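Chaperone SycD (PDB 4NRH) probably acts as a cytosolic type III secretion chaperone of the LcrH/SycD family, binding CopN in a gatekeeper complex thought to direct secretion of translocators. Local coordinates at residues D47-I52 / L86-P91; K126-H131 / V156-K161; Y133-Y138 / E145-A150. One frame throughout, in Å; residues are numbered along the deposited sequence.

Contact 1 (D47-I52 / L86-P91); sequences DTYQKI and LVFFNP
Gln50 and Asn90 both place CG anti to the backbone N (chi1 -168° for Asn90); the Gln50 chain is extended beyond CG, and its OE1 comes up to Asn90 ND2. Asn90 ND2 donates to Gln50 OE1 over a short 2.6 Å, meeting the oxygen nearly along the C=O axis (C=O...N 163°), although the two amide planes are clearly turned from each other. The other ends of both amides are held as well: Gln50 NE2 donates to Ile55 O, and Asn90 OD1 pairs with Phe92 N, so the flip state of each is fixed. A second bond lies on the backbone, where Gln50 N gives its hydrogen to Phe89 O at 2.9 Å. Thr48 packs CB against the same carbonyl oxygen at 3.4 Å, while its OG1 accepts from Lys51 N and caps the short helix 49-52. Deeper in, the rings of Tyr49 and Phe88 lie nearly parallel, 7° apart, but are slid apart so that they barely overlap, with centroids 4.9 Å apart; Tyr49 CD2 and Phe88 CZ meet at 3.8 Å, each off-centre over the other ring. The Phe89 ring turns elsewhere and takes Tyr49 CB at its edge. One water accepts from Tyr49 N and donates to Phe88 O, linking the first turn of one helix to the last turn of the other. Ser278 of the CopN chain packs on both Tyr49 and Phe88. The N-capped start of a short helix thus docks on the carbonyl-rich C-terminal end of helix 76-89, a helix-end junction within the all-helical, TPR-like fold of this chaperone family, at a place where it meets CopN.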
loop_
_atom_site.group_PDB
_atom_site.type_symbol
_atom_site.label_atom_id
_atom_site.label_comp_id
_atom_site.label_asym_id
_atom_site.label_seq_id
_atom_site.Cartn_x
_atom_site.Cartn_y
_atom_site.Cartn_z
ATOM N N ASP D 47 14.594 -9.548 10.161
ATOM C CA ASP D 47 15.124 -8.218 9.890
ATOM C C ASP D 47 14.078 -7.146 10.159
ATOM O O ASP D 47 12.906 -7.314 9.824
ATOM C CB ASP D 47 15.617 -8.114 8.444
ATOM C CG ASP D 47 16.930 -8.834 8.222
ATOM O OD1 ASP D 47 17.565 -9.235 9.220
ATOM O OD2 ASP D 47 17.329 -8.998 7.050
ATOM N N THR D 48 14.506 -6.044 10.765
ATOM C CA THR D 48 13.635 -4.889 10.932
ATOM C C THR D 48 13.444 -4.208 9.583
ATOM O O THR D 48 14.209 -4.447 8.648
ATOM C CB THR D 48 14.209 -3.880 11.941
ATOM O OG1 THR D 48 15.439 -3.347 11.435
ATOM C CG2 THR D 48 14.462 -4.547 13.288
ATOM N N TYR D 49 12.428 -3.360 9.478
ATOM C CA TYR D 49 12.184 -2.638 8.233
ATOM C C TYR D 49 13.225 -1.544 8.010
ATOM O O TYR D 49 13.442 -1.114 6.878
ATOM C CB TYR D 49 10.766 -2.067 8.210
ATOM C CG TYR D 49 9.739 -3.126 7.871
ATOM C CD1 TYR D 49 9.753 -3.755 6.634
ATOM C CD2 TYR D 49 8.773 -3.512 8.790
ATOM C CE1 TYR D 49 8.830 -4.732 6.315
ATOM C CE2 TYR D 49 7.843 -4.488 8.481
ATOM C CZ TYR D 49 7.878 -5.095 7.241
ATOM O OH TYR D 49 6.956 -6.064 6.924
ATOM N N GLN D 50 13.856 -1.089 9.090
ATOM C CA GLN D 50 15.005 -0.201 8.966
ATOM C C GLN D 50 16.096 -0.905 8.167
ATOM O O GLN D 50 16.692 -0.333 7.253
ATOM C CB GLN D 50 15.542 0.208 10.338
ATOM C CG GLN D 50 16.957 0.760 10.283
ATOM C CD GLN D 50 17.526 1.083 11.650
ATOM O OE1 GLN D 50 16.987 0.671 12.675
ATOM N NE2 GLN D 50 18.628 1.825 11.667
ATOM N N LYS D 51 16.342 -2.161 8.529
ATOM C CA LYS D 51 17.322 -2.997 7.848
ATOM C C LYS D 51 16.923 -3.243 6.397
ATOM O O LYS D 51 17.721 -3.040 5.480
ATOM C CB LYS D 51 17.478 -4.329 8.585
ATOM C CG LYS D 51 18.288 -5.373 7.839
ATOM C CD LYS D 51 19.759 -5.003 7.797
ATOM C CE LYS D 51 20.606 -6.183 7.353
ATOM N NZ LYS D 51 22.061 -5.870 7.391
ATOM N N ILE D 52 15.685 -3.689 6.206
ATOM C CA ILE D 52 15.149 -3.990 4.881
ATOM C C ILE D 52 15.194 -2.790 3.934
ATOM O O ILE D 52 15.562 -2.925 2.766
ATOM C CB ILE D 52 13.695 -4.500 4.983
ATOM C CG1 ILE D 52 13.653 -5.829 5.743
ATOM C CG2 ILE D 52 13.072 -4.653 3.602
ATOM C CD1 ILE D 52 12.270 -6.228 6.204
ATOM N N LEU D 86 8.731 5.448 13.525
ATOM C CA LEU D 86 10.024 5.033 14.058
ATOM C C LEU D 86 9.950 3.625 14.634
ATOM O O LEU D 86 10.845 2.805 14.423
ATOM C CB LEU D 86 10.499 6.012 15.130
ATOM C CG LEU D 86 11.062 7.339 14.625
ATOM C CD1 LEU D 86 11.319 8.270 15.792
ATOM C CD2 LEU D 86 12.335 7.107 13.827
ATOM N N VAL D 87 8.875 3.358 15.367
ATOM C CA VAL D 87 8.649 2.046 15.955
ATOM C C VAL D 87 8.418 1.008 14.859
ATOM O O VAL D 87 8.848 -0.141 14.971
ATOM C CB VAL D 87 7.446 2.083 16.931
ATOM C CG1 VAL D 87 6.806 0.716 17.068
ATOM C CG2 VAL D 87 7.879 2.622 18.288
ATOM N N PHE D 88 7.768 1.434 13.780
ATOM C CA PHE D 88 7.553 0.576 12.619
ATOM C C PHE D 88 8.877 0.164 11.983
ATOM O O PHE D 88 9.056 -0.987 11.587
ATOM C CB PHE D 88 6.663 1.285 11.590
ATOM C CG PHE D 88 6.631 0.615 10.243
ATOM C CD1 PHE D 88 5.760 -0.434 10.000
ATOM C CD2 PHE D 88 7.454 1.048 9.215
ATOM C CE1 PHE D 88 5.723 -1.051 8.762
ATOM C CE2 PHE D 88 7.421 0.436 7.976
ATOM C CZ PHE D 88 6.554 -0.613 7.749
ATOM N N PHE D 89 9.802 1.114 11.886
ATOM C CA PHE D 89 11.102 0.864 11.275
ATOM C C PHE D 89 12.028 0.058 12.184
ATOM O O PHE D 89 12.708 -0.861 11.728
ATOM C CB PHE D 89 11.764 2.187 10.886
ATOM C CG PHE D 89 11.162 2.824 9.668
ATOM C CD1 PHE D 89 10.917 2.073 8.529
ATOM C CD2 PHE D 89 10.832 4.169 9.661
ATOM C CE1 PHE D 89 10.360 2.652 7.406
ATOM C CE2 PHE D 89 10.273 4.754 8.540
ATOM C CZ PHE D 89 10.037 3.994 7.412
ATOM N N ASN D 90 12.057 0.406 13.467
ATOM C CA ASN D 90 12.882 -0.313 14.429
ATOM C C ASN D 90 12.221 -0.326 15.804
ATOM O O ASN D 90 12.417 0.592 16.599
ATOM C CB ASN D 90 14.279 0.313 14.514
ATOM C CG ASN D 90 15.275 -0.559 15.267
ATOM O OD1 ASN D 90 14.897 -1.432 16.050
ATOM N ND2 ASN D 90 16.561 -0.315 15.035
ATOM N N PRO D 91 11.435 -1.376 16.086
ATOM C CA PRO D 91 10.674 -1.499 17.334
ATOM C C PRO D 91 11.519 -1.939 18.527
ATOM O O PRO D 91 10.971 -2.160 19.607
ATOM C CB PRO D 91 9.634 -2.568 16.998
ATOM C CG PRO D 91 10.313 -3.428 15.993
ATOM C CD PRO D 91 11.188 -2.510 15.177
HETATM O O HOH W 1 10.600 -3.568 11.717
#

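Contact 2 (K126-H131 / V156-K161); sequences KDPYPH and VRAQHK
The guanidinium of Arg157 has His131 NE2 over one face, 3.5 Å above the plane and displaced toward the rim, with the imidazole turned 49° from it. The two side chains cross at about a right angle. Asp127 OD1 lies at the edge of the Tyr129 ring, in its plane. His131 NE2 and Arg157 NE come close, but the angle is too poor for a hydrogen bond, and the pair is held by packing: His131 CD2 also rests on Arg157 CD at 3.7 Å. The polar atoms of the guanidinium are engaged elsewhere, NH2 in a salt bridge to Asp125 and NH1 in a hydrogen bond to Met153 O, while NE is also hydrogen-bonded just outside the segments, which would fix its rotation and leave a face to the histidine. Arg157 CG stands anti to its carbonyl carbon (chi1 -70°), and from there the chain stays extended to NE, passing Asp127 O and His131. Nearer the backbone, Pro128 CB fits against Arg157 CB at 3.8 Å and Ala158 CB at 4.0 Å; Leu167 of helix 165-174 packs on the same proline. Lys126 O lies near Arg157 CB without a direct polar link to this segment. A water makes that link instead, donating to Lys126 O and to Arg157 O, each at 2.9 Å, and weakly accepting from Lys161 NZ. At this exposed margin Lys126 NZ and Lys161 NZ are 5.5 Å apart, so their charges probably repel somewhat. Asp127 OD1 accepts from Tyr129 N at 3.1 Å, from above the carboxylate plane, while OD2 is salt-bridged to Arg124. The result is a capped helix start set beside the end of the antiparallel partner helix, as at the open ends of the helical hairpins that build tetratricopeptide repeats.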
loop_
_atom_site.group_PDB
_atom_site.type_symbol
_atom_site.label_atom_id
_atom_site.label_comp_id
_atom_site.label_asym_id
_atom_site.label_seq_id
_atom_site.Cartn_x
_atom_site.Cartn_y
_atom_site.Cartn_z
ATOM N N LYS D 126 16.004 -2.676 33.314
ATOM C CA LYS D 126 16.577 -2.040 34.500
ATOM C C LYS D 126 15.910 -0.714 34.865
ATOM O O LYS D 126 16.007 -0.260 36.004
ATOM C CB LYS D 126 18.080 -1.821 34.308
ATOM C CG LYS D 126 18.886 -3.107 34.205
ATOM C CD LYS D 126 20.356 -2.821 33.947
ATOM C CE LYS D 126 21.160 -4.107 33.842
ATOM N NZ LYS D 126 22.576 -3.852 33.455
ATOM N N ASP D 127 15.237 -0.099 33.898
ATOM C CA ASP D 127 14.628 1.215 34.097
ATOM C C ASP D 127 13.313 1.118 34.871
ATOM O O ASP D 127 12.381 0.444 34.434
ATOM C CB ASP D 127 14.393 1.890 32.745
ATOM C CG ASP D 127 14.190 3.390 32.857
ATOM O OD1 ASP D 127 14.028 3.898 33.986
ATOM O OD2 ASP D 127 14.184 4.066 31.808
ATOM N N PRO D 128 13.237 1.794 36.029
ATOM C CA PRO D 128 12.007 1.835 36.830
ATOM C C PRO D 128 10.944 2.779 36.265
ATOM O O PRO D 128 9.755 2.575 36.512
ATOM C CB PRO D 128 12.498 2.336 38.192
ATOM C CG PRO D 128 13.706 3.145 37.872
ATOM C CD PRO D 128 14.366 2.437 36.724
ATOM N N TYR D 129 11.373 3.795 35.521
ATOM C CA TYR D 129 10.470 4.843 35.038
ATOM C C TYR D 129 9.331 4.397 34.105
ATOM O O TYR D 129 8.228 4.933 34.209
ATOM C CB TYR D 129 11.284 5.948 34.357
ATOM C CG TYR D 129 11.890 6.921 35.342
ATOM C CD1 TYR D 129 11.120 7.932 35.905
ATOM C CD2 TYR D 129 13.221 6.822 35.724
ATOM C CE1 TYR D 129 11.660 8.823 36.811
ATOM C CE2 TYR D 129 13.771 7.710 36.632
ATOM C CZ TYR D 129 12.986 8.708 37.171
ATOM O OH TYR D 129 13.525 9.596 38.073
ATOM N N PRO D 130 9.585 3.450 33.179
ATOM C CA PRO D 130 8.438 2.988 32.386
ATOM C C PRO D 130 7.329 2.400 33.257
ATOM O O PRO D 130 6.148 2.576 32.953
ATOM C CB PRO D 130 9.046 1.915 31.479
ATOM C CG PRO D 130 10.469 2.300 31.351
ATOM C CD PRO D 130 10.853 2.891 32.676
ATOM N N HIS D 131 7.715 1.711 34.327
ATOM C CA HIS D 131 6.758 1.141 35.269
ATOM C C HIS D 131 6.040 2.220 36.076
ATOM O O HIS D 131 4.844 2.109 36.343
ATOM C CB HIS D 131 7.461 0.162 36.212
ATOM C CG HIS D 131 8.108 -0.991 35.510
ATOM N ND1 HIS D 131 7.392 -2.068 35.034
ATOM C CD2 HIS D 131 9.402 -1.230 35.196
ATOM C CE1 HIS D 131 8.219 -2.924 34.459
ATOM N NE2 HIS D 131 9.445 -2.440 34.543
ATOM N N VAL D 156 11.309 -1.924 42.929
ATOM C CA VAL D 156 12.389 -2.907 42.926
ATOM C C VAL D 156 13.589 -2.399 42.130
ATOM O O VAL D 156 14.737 -2.527 42.560
ATOM C CB VAL D 156 11.915 -4.256 42.341
ATOM C CG1 VAL D 156 13.099 -5.163 42.042
ATOM C CG2 VAL D 156 10.948 -4.936 43.298
ATOM N N ARG D 157 13.308 -1.807 40.975
ATOM C CA ARG D 157 14.349 -1.304 40.087
ATOM C C ARG D 157 14.911 0.041 40.545
ATOM O O ARG D 157 16.023 0.414 40.167
ATOM C CB ARG D 157 13.803 -1.184 38.663
ATOM C CG ARG D 157 13.540 -2.523 37.995
ATOM C CD ARG D 157 12.417 -2.424 36.975
ATOM N NE ARG D 157 12.182 -3.696 36.296
ATOM C CZ ARG D 157 11.461 -4.693 36.800
ATOM N NH1 ARG D 157 10.899 -4.571 37.994
ATOM N NH2 ARG D 157 11.303 -5.814 36.110
ATOM N N ALA D 158 14.146 0.765 41.357
ATOM C CA ALA D 158 14.538 2.108 41.782
ATOM C C ALA D 158 15.471 2.104 42.991
ATOM O O ALA D 158 16.448 2.851 43.029
ATOM C CB ALA D 158 13.302 2.944 42.086
ATOM N N GLN D 159 15.166 1.266 43.977
ATOM C CA GLN D 159 15.938 1.238 45.216
ATOM C C GLN D 159 17.364 0.734 45.001
ATOM O O GLN D 159 17.676 0.152 43.959
ATOM C CB GLN D 159 15.238 0.370 46.264
ATOM C CG GLN D 159 15.091 -1.090 45.872
ATOM C CD GLN D 159 14.343 -1.899 46.915
ATOM O OE1 GLN D 159 13.930 -1.370 47.947
ATOM N NE2 GLN D 159 14.170 -3.189 46.653
ATOM N N HIS D 160 18.220 1.007 45.985
ATOM C CA HIS D 160 19.612 0.543 46.032
ATOM C C HIS D 160 20.534 1.229 45.020
ATOM O O HIS D 160 21.749 1.260 45.212
ATOM C CB HIS D 160 19.680 -0.977 45.847
ATOM C CG HIS D 160 18.762 -1.735 46.754
ATOM N ND1 HIS D 160 18.080 -2.862 46.350
ATOM C CD2 HIS D 160 18.410 -1.524 48.044
ATOM C CE1 HIS D 160 17.350 -3.316 47.353
ATOM N NE2 HIS D 160 17.532 -2.521 48.393
ATOM N N LYS D 161 19.968 1.776 43.949
ATOM C CA LYS D 161 20.771 2.452 42.936
ATOM C C LYS D 161 20.649 3.970 43.050
ATOM O O LYS D 161 19.541 4.506 43.111
ATOM C CB LYS D 161 20.369 1.995 41.532
ATOM C CG LYS D 161 20.720 0.548 41.226
ATOM C CD LYS D 161 20.799 0.305 39.725
ATOM C CE LYS D 161 20.843 -1.183 39.408
ATOM N NZ LYS D 161 20.558 -1.454 37.971
HETATM O O HOH W 2 17.274 -1.514 38.354
#

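Contact 3 (Y133-Y138 / E145-A150); sequences YAYICY and EEAEKA
Tyr138 lays its ring against Glu146 so squarely that Glu146 CB sits over the ring centre, 3.3 Å from the centroid and 1° off the normal, a CH-pi contact. All six ring carbons can therefore share the methylene almost equally. The tyrosine CG lies anti to its carbonyl carbon (chi1 -78°); the ring lies side by side with Glu146, both side chains pointing the same way. At the base of the side chain Tyr138 CB meets Ala147 CB at 3.6 Å, and Ala150 CB lies at the ring edge near CD2. Small side chains allow this approach, the CA atoms of Tyr135 and Ala147 being only 4.3 Å apart. Helix 129-140 and helix 147-158 here form an antiparallel hairpin that resembles those of tetratricopeptide repeats, and alanines from the second helix fit between tyrosines of the first. Ala134 and Ala150 touch through their CB atoms at 4.2 Å, continuing the seam by one turn. No hydrogen bond crosses between the two segments, so the join rests on shape. Tyr135 buries less area here and offers an edge, with CD1 3.4 Å from Ala147 O and the oxygen near the plane of the ring. The loose side is the outer one, where Glu146 bends at chi2 and its carboxylate, turned 71° from the Tyr138 ring, heads for Lys149 in the same segment. That salt bridge is long and weak, Lys149 NZ to Glu146 OE2 being 3.5 Å, and the lysine is exposed to solvent.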
loop_
_atom_site.group_PDB
_atom_site.type_symbol
_atom_site.label_atom_id
_atom_site.label_comp_id
_atom_site.label_asym_id
_atom_site.label_seq_id
_atom_site.Cartn_x
_atom_site.Cartn_y
_atom_site.Cartn_z
ATOM N N TYR D 133 5.394 5.357 35.169
ATOM C CA TYR D 133 4.432 6.045 34.314
ATOM C C TYR D 133 3.257 5.135 33.977
ATOM O O TYR D 133 2.162 5.610 33.674
ATOM C CB TYR D 133 5.111 6.552 33.041
ATOM C CG TYR D 133 5.954 7.783 33.280
ATOM C CD1 TYR D 133 5.363 8.994 33.616
ATOM C CD2 TYR D 133 7.339 7.733 33.186
ATOM C CE1 TYR D 133 6.126 10.123 33.844
ATOM C CE2 TYR D 133 8.111 8.856 33.413
ATOM C CZ TYR D 133 7.499 10.048 33.741
ATOM O OH TYR D 133 8.263 11.170 33.967
ATOM N N ALA D 134 3.489 3.827 34.026
ATOM C CA ALA D 134 2.404 2.861 33.913
ATOM C C ALA D 134 1.508 2.955 35.143
ATOM O O ALA D 134 0.284 2.885 35.040
ATOM C CB ALA D 134 2.950 1.450 33.749
ATOM N N TYR D 135 2.135 3.122 36.305
ATOM C CA TYR D 135 1.421 3.308 37.564
ATOM C C TYR D 135 0.513 4.532 37.504
ATOM O O TYR D 135 -0.649 4.473 37.906
ATOM C CB TYR D 135 2.411 3.429 38.728
ATOM C CG TYR D 135 1.937 4.307 39.869
ATOM C CD1 TYR D 135 1.084 3.811 40.846
ATOM C CD2 TYR D 135 2.363 5.626 39.978
ATOM C CE1 TYR D 135 0.656 4.609 41.891
ATOM C CE2 TYR D 135 1.937 6.431 41.017
ATOM C CZ TYR D 135 1.086 5.917 41.972
ATOM O OH TYR D 135 0.662 6.714 43.011
ATOM N N ILE D 136 1.057 5.644 37.015
ATOM C CA ILE D 136 0.286 6.871 36.847
ATOM C C ILE D 136 -0.934 6.647 35.955
ATOM O O ILE D 136 -2.046 7.041 36.300
ATOM C CB ILE D 136 1.150 8.001 36.248
ATOM C CG1 ILE D 136 2.241 8.423 37.233
ATOM C CG2 ILE D 136 0.288 9.196 35.873
ATOM C CD1 ILE D 136 3.102 9.563 36.732
ATOM N N CYS D 137 -0.721 5.991 34.818
ATOM C CA CYS D 137 -1.796 5.742 33.862
ATOM C C CYS D 137 -2.857 4.798 34.423
ATOM O O CYS D 137 -4.053 5.025 34.239
ATOM C CB CYS D 137 -1.226 5.177 32.560
ATOM S SG CYS D 137 -0.363 6.390 31.536
ATOM N N TYR D 138 -2.417 3.738 35.098
ATOM C CA TYR D 138 -3.337 2.799 35.737
ATOM C C TYR D 138 -4.164 3.501 36.811
ATOM O O TYR D 138 -5.315 3.144 37.061
ATOM C CB TYR D 138 -2.572 1.626 36.351
ATOM C CG TYR D 138 -2.120 0.575 35.362
ATOM C CD1 TYR D 138 -2.974 0.109 34.370
ATOM C CD2 TYR D 138 -0.840 0.040 35.428
ATOM C CE1 TYR D 138 -2.562 -0.858 33.470
ATOM C CE2 TYR D 138 -0.419 -0.922 34.533
ATOM C CZ TYR D 138 -1.283 -1.368 33.555
ATOM O OH TYR D 138 -0.866 -2.329 32.662
ATOM N N GLU D 145 -6.326 -1.387 39.225
ATOM C CA GLU D 145 -5.668 -2.113 40.327
ATOM C C GLU D 145 -4.345 -2.714 39.851
ATOM O O GLU D 145 -3.709 -3.496 40.558
ATOM C CB GLU D 145 -6.569 -3.187 40.952
ATOM C CG GLU D 145 -7.476 -2.655 42.056
ATOM C CD GLU D 145 -8.844 -2.243 41.556
ATOM O OE1 GLU D 145 -9.133 -2.457 40.361
ATOM O OE2 GLU D 145 -9.630 -1.695 42.358
ATOM N N GLU D 146 -3.945 -2.325 38.645
ATOM C CA GLU D 146 -2.656 -2.691 38.070
ATOM C C GLU D 146 -1.610 -1.657 38.466
ATOM O O GLU D 146 -0.413 -1.858 38.260
ATOM C CB GLU D 146 -2.743 -2.790 36.545
ATOM C CG GLU D 146 -3.306 -4.096 36.011
ATOM C CD GLU D 146 -2.420 -5.288 36.319
ATOM O OE1 GLU D 146 -1.187 -5.172 36.155
ATOM O OE2 GLU D 146 -2.959 -6.342 36.714
ATOM N N ALA D 147 -2.079 -0.547 39.027
ATOM C CA ALA D 147 -1.212 0.549 39.447
ATOM C C ALA D 147 -0.224 0.111 40.525
ATOM O O ALA D 147 0.967 0.403 40.432
ATOM C CB ALA D 147 -2.048 1.718 39.946
ATOM N N GLU D 148 -0.720 -0.581 41.547
ATOM C CA GLU D 148 0.133 -1.030 42.643
ATOM C C GLU D 148 1.182 -2.038 42.178
ATOM O O GLU D 148 2.337 -1.974 42.597
ATOM C CB GLU D 148 -0.709 -1.638 43.767
ATOM C CG GLU D 148 -1.413 -0.614 44.642
ATOM C CD GLU D 148 -0.438 0.244 45.429
ATOM O OE1 GLU D 148 0.645 -0.263 45.793
ATOM O OE2 GLU D 148 -0.754 1.424 45.687
ATOM N N LYS D 149 0.776 -2.967 41.316
ATOM C CA LYS D 149 1.699 -3.960 40.776
ATOM C C LYS D 149 2.820 -3.298 39.978
ATOM O O LYS D 149 3.974 -3.722 40.037
ATOM C CB LYS D 149 0.955 -4.966 39.895
ATOM C CG LYS D 149 1.830 -6.102 39.392
ATOM C CD LYS D 149 1.112 -6.947 38.352
ATOM C CE LYS D 149 -0.093 -7.655 38.949
ATOM N NZ LYS D 149 -0.696 -8.624 37.991
ATOM N N ALA D 150 2.469 -2.255 39.234
ATOM C CA ALA D 150 3.440 -1.515 38.436
ATOM C C ALA D 150 4.327 -0.649 39.323
ATOM O O ALA D 150 5.497 -0.420 39.011
ATOM C CB ALA D 150 2.732 -0.661 37.395
#

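Contacts 2 and 3 hold the same helices, 129-140 and 147-158, at different levels, with centres 14 Å apart; they meet where His131 CB touches Ala150 O. Contact 1 lies about 28 Å from contact 2 and 29 Å from contact 3, between centres, and joins helix 49-52 to the end of helix 76-89. None is wholly buried: contact 1 has four buried residues among seven touching and no exposed ones, contact 2 includes two exposed lysines, and contact 3 is an apolar seam with a charged margin. Direct hydrogen bonds cross only in contact 1, which borders CopN; contact 2 relies on packing and a bridging water, and contact 3 on tyrosine-alanine packing and a CH-pi contact.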